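Local coordinates for protein 1H-3-hydroxy-4-oxoquinoline 2,4-dioxygenase (Pseudomonas putida, PDB 3IBT) that catalyses the cofactor-independent, oxygen-dependent ring cleavage of 3-hydroxy-1H-quinolin-4-one to N-formylanthranilate and carbon monoxide on an alpha/beta-hydrolase fold, at residues G66-S70 with R180-E184. Numbering follows the deposited sequence.
Sequences GDFDS and RACRE
One arginine shared between two carboxylates can tie a loop to a helix, and here R183 (chi1 m, chi2 t) plays that part. Its NH2 lies 2.6 Å from D67 OD2 (D67 chi1 99°), a salt bridge whose hydrogen bond is weak because of its bent geometry (124°), and 3.0 Å from OE2 of its helical neighbour E184 (chi1 and chi2 m), along a much straighter bond (162°). Two like charges, D69 OD1 and E184 OE1, approach to 3.9 Å. R180, one turn before E184 (E184 N to R180 O, 2.8 Å), packs against the ring of F68. With chi1 t, chi2 134° and chi3 p, its CD lies over the face, 4.1 Å from the ring centroid, as a CH-pi contact; its CZ, also at 4.1 Å but 30° off the normal, adds an off-centre cation-pi interaction. D67 CB covers one face of the guanidinium, 3.1 Å from R180 NH2. From G66 to D69 the loop is extended, with F68 (chi1 p) at phi/psi -158/166; S70 turns helical. CA atoms pair D67 with R180 at 7.3 Å and S70 with E184 at 6.4 Å. F68 also touches M177, its side chain about 3 Å from that of W30, which probably binds substrate. D69 occupies the N-cap position without a side-chain capping bond. The contact joins the core loop between strand 49-53 and helix 70-83 to helix 175-192, within the helical cap inserted between strands 115-119 and 207-212, as in alpha/beta-hydrolase folds.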
loop_
_atom_site.group_PDB
_atom_site.type_symbol
_atom_site.label_atom_id
_atom_site.label_comp_id
_atom_site.label_asym_id
_atom_site.label_seq_id
_atom_site.Cartn_x
_atom_site.Cartn_y
_atom_site.Cartn_z
ATOM N N GLY A 66 15.497 9.597 12.216
ATOM C CA GLY A 66 15.567 10.548 11.121
ATOM C C GLY A 66 14.320 10.457 10.281
ATOM O O GLY A 66 13.591 9.457 10.321
ATOM N N ASP A 67 14.048 11.517 9.541
ATOM C CA ASP A 67 13.054 11.395 8.508
ATOM C C ASP A 67 13.732 10.469 7.494
ATOM O O ASP A 67 14.918 10.105 7.686
ATOM C CB ASP A 67 12.660 12.765 7.931
ATOM C CG ASP A 67 13.365 13.076 6.638
ATOM O OD1 ASP A 67 14.528 13.530 6.684
ATOM O OD2 ASP A 67 12.751 12.844 5.577
ATOM N N PHE A 68 13.000 10.081 6.445
ATOM C CA PHE A 68 13.483 9.053 5.515
ATOM C C PHE A 68 12.797 9.120 4.151
ATOM O O PHE A 68 11.777 9.799 3.986
ATOM C CB PHE A 68 13.330 7.646 6.143
ATOM C CG PHE A 68 11.982 7.414 6.778
ATOM C CD1 PHE A 68 10.878 7.031 6.001
ATOM C CD2 PHE A 68 11.798 7.613 8.146
ATOM C CE1 PHE A 68 9.606 6.828 6.590
ATOM C CE2 PHE A 68 10.541 7.418 8.742
ATOM C CZ PHE A 68 9.438 7.035 7.956
ATOM N N ASP A 69 13.389 8.423 3.182
ATOM C CA ASP A 69 12.824 8.276 1.837
ATOM C C ASP A 69 11.851 7.091 1.829
ATOM O O ASP A 69 11.949 6.152 2.662
ATOM C CB ASP A 69 13.918 7.948 0.787
ATOM C CG ASP A 69 14.628 9.195 0.174
ATOM O OD1 ASP A 69 13.983 10.207 -0.215
ATOM O OD2 ASP A 69 15.871 9.123 0.001
ATOM N N SER A 70 10.950 7.148 0.851
ATOM C CA SER A 70 10.184 6.011 0.347
ATOM C C SER A 70 11.121 4.882 -0.116
ATOM O O SER A 70 10.708 3.705 -0.217
ATOM C CB SER A 70 9.267 6.456 -0.820
ATOM O OG SER A 70 9.073 5.432 -1.781
ATOM N N ARG A 180 5.545 13.966 6.414
ATOM C CA ARG A 180 6.544 13.187 5.689
ATOM C C ARG A 180 5.864 12.469 4.504
ATOM O O ARG A 180 6.390 12.441 3.385
ATOM C CB ARG A 180 7.291 12.202 6.604
ATOM C CG ARG A 180 8.209 11.247 5.810
ATOM C CD ARG A 180 9.616 11.061 6.351
ATOM N NE ARG A 180 9.602 10.350 7.626
ATOM C CZ ARG A 180 9.640 10.943 8.815
ATOM N NH1 ARG A 180 9.598 10.208 9.918
ATOM N NH2 ARG A 180 9.714 12.266 8.902
ATOM N N ALA A 181 4.676 11.939 4.780
ATOM C CA ALA A 181 3.926 11.157 3.844
ATOM C C ALA A 181 3.657 11.980 2.591
ATOM O O ALA A 181 3.797 11.508 1.452
ATOM C CB ALA A 181 2.636 10.732 4.482
ATOM N N CYS A 182 3.305 13.233 2.820
ATOM C CA CYS A 182 2.973 14.102 1.718
ATOM C C CYS A 182 4.196 14.511 0.928
ATOM O O CYS A 182 4.183 14.441 -0.302
ATOM C CB CYS A 182 2.114 15.266 2.184
ATOM S SG CYS A 182 0.555 14.559 2.805
ATOM N N ARG A 183 5.271 14.848 1.622
ATOM C CA ARG A 183 6.503 15.163 0.937
ATOM C C ARG A 183 6.881 13.981 0.076
ATOM O O ARG A 183 7.308 14.122 -1.082
ATOM C CB ARG A 183 7.632 15.347 1.923
ATOM C CG ARG A 183 7.608 16.546 2.802
ATOM C CD ARG A 183 9.008 16.667 3.315
ATOM N NE ARG A 183 9.660 15.342 3.276
ATOM C CZ ARG A 183 10.061 14.676 4.368
ATOM N NH1 ARG A 183 9.892 15.205 5.613
ATOM N NH2 ARG A 183 10.647 13.481 4.214
ATOM N N GLU A 184 6.728 12.802 0.647
ATOM C CA GLU A 184 7.226 11.641 -0.031
ATOM C C GLU A 184 6.409 11.236 -1.203
ATOM O O GLU A 184 6.974 10.944 -2.250
ATOM C CB GLU A 184 7.410 10.484 0.924
ATOM C CG GLU A 184 8.548 10.770 1.854
ATOM C CD GLU A 184 9.788 11.178 1.099
ATOM O OE1 GLU A 184 10.092 10.556 0.050
ATOM O OE2 GLU A 184 10.451 12.130 1.555
#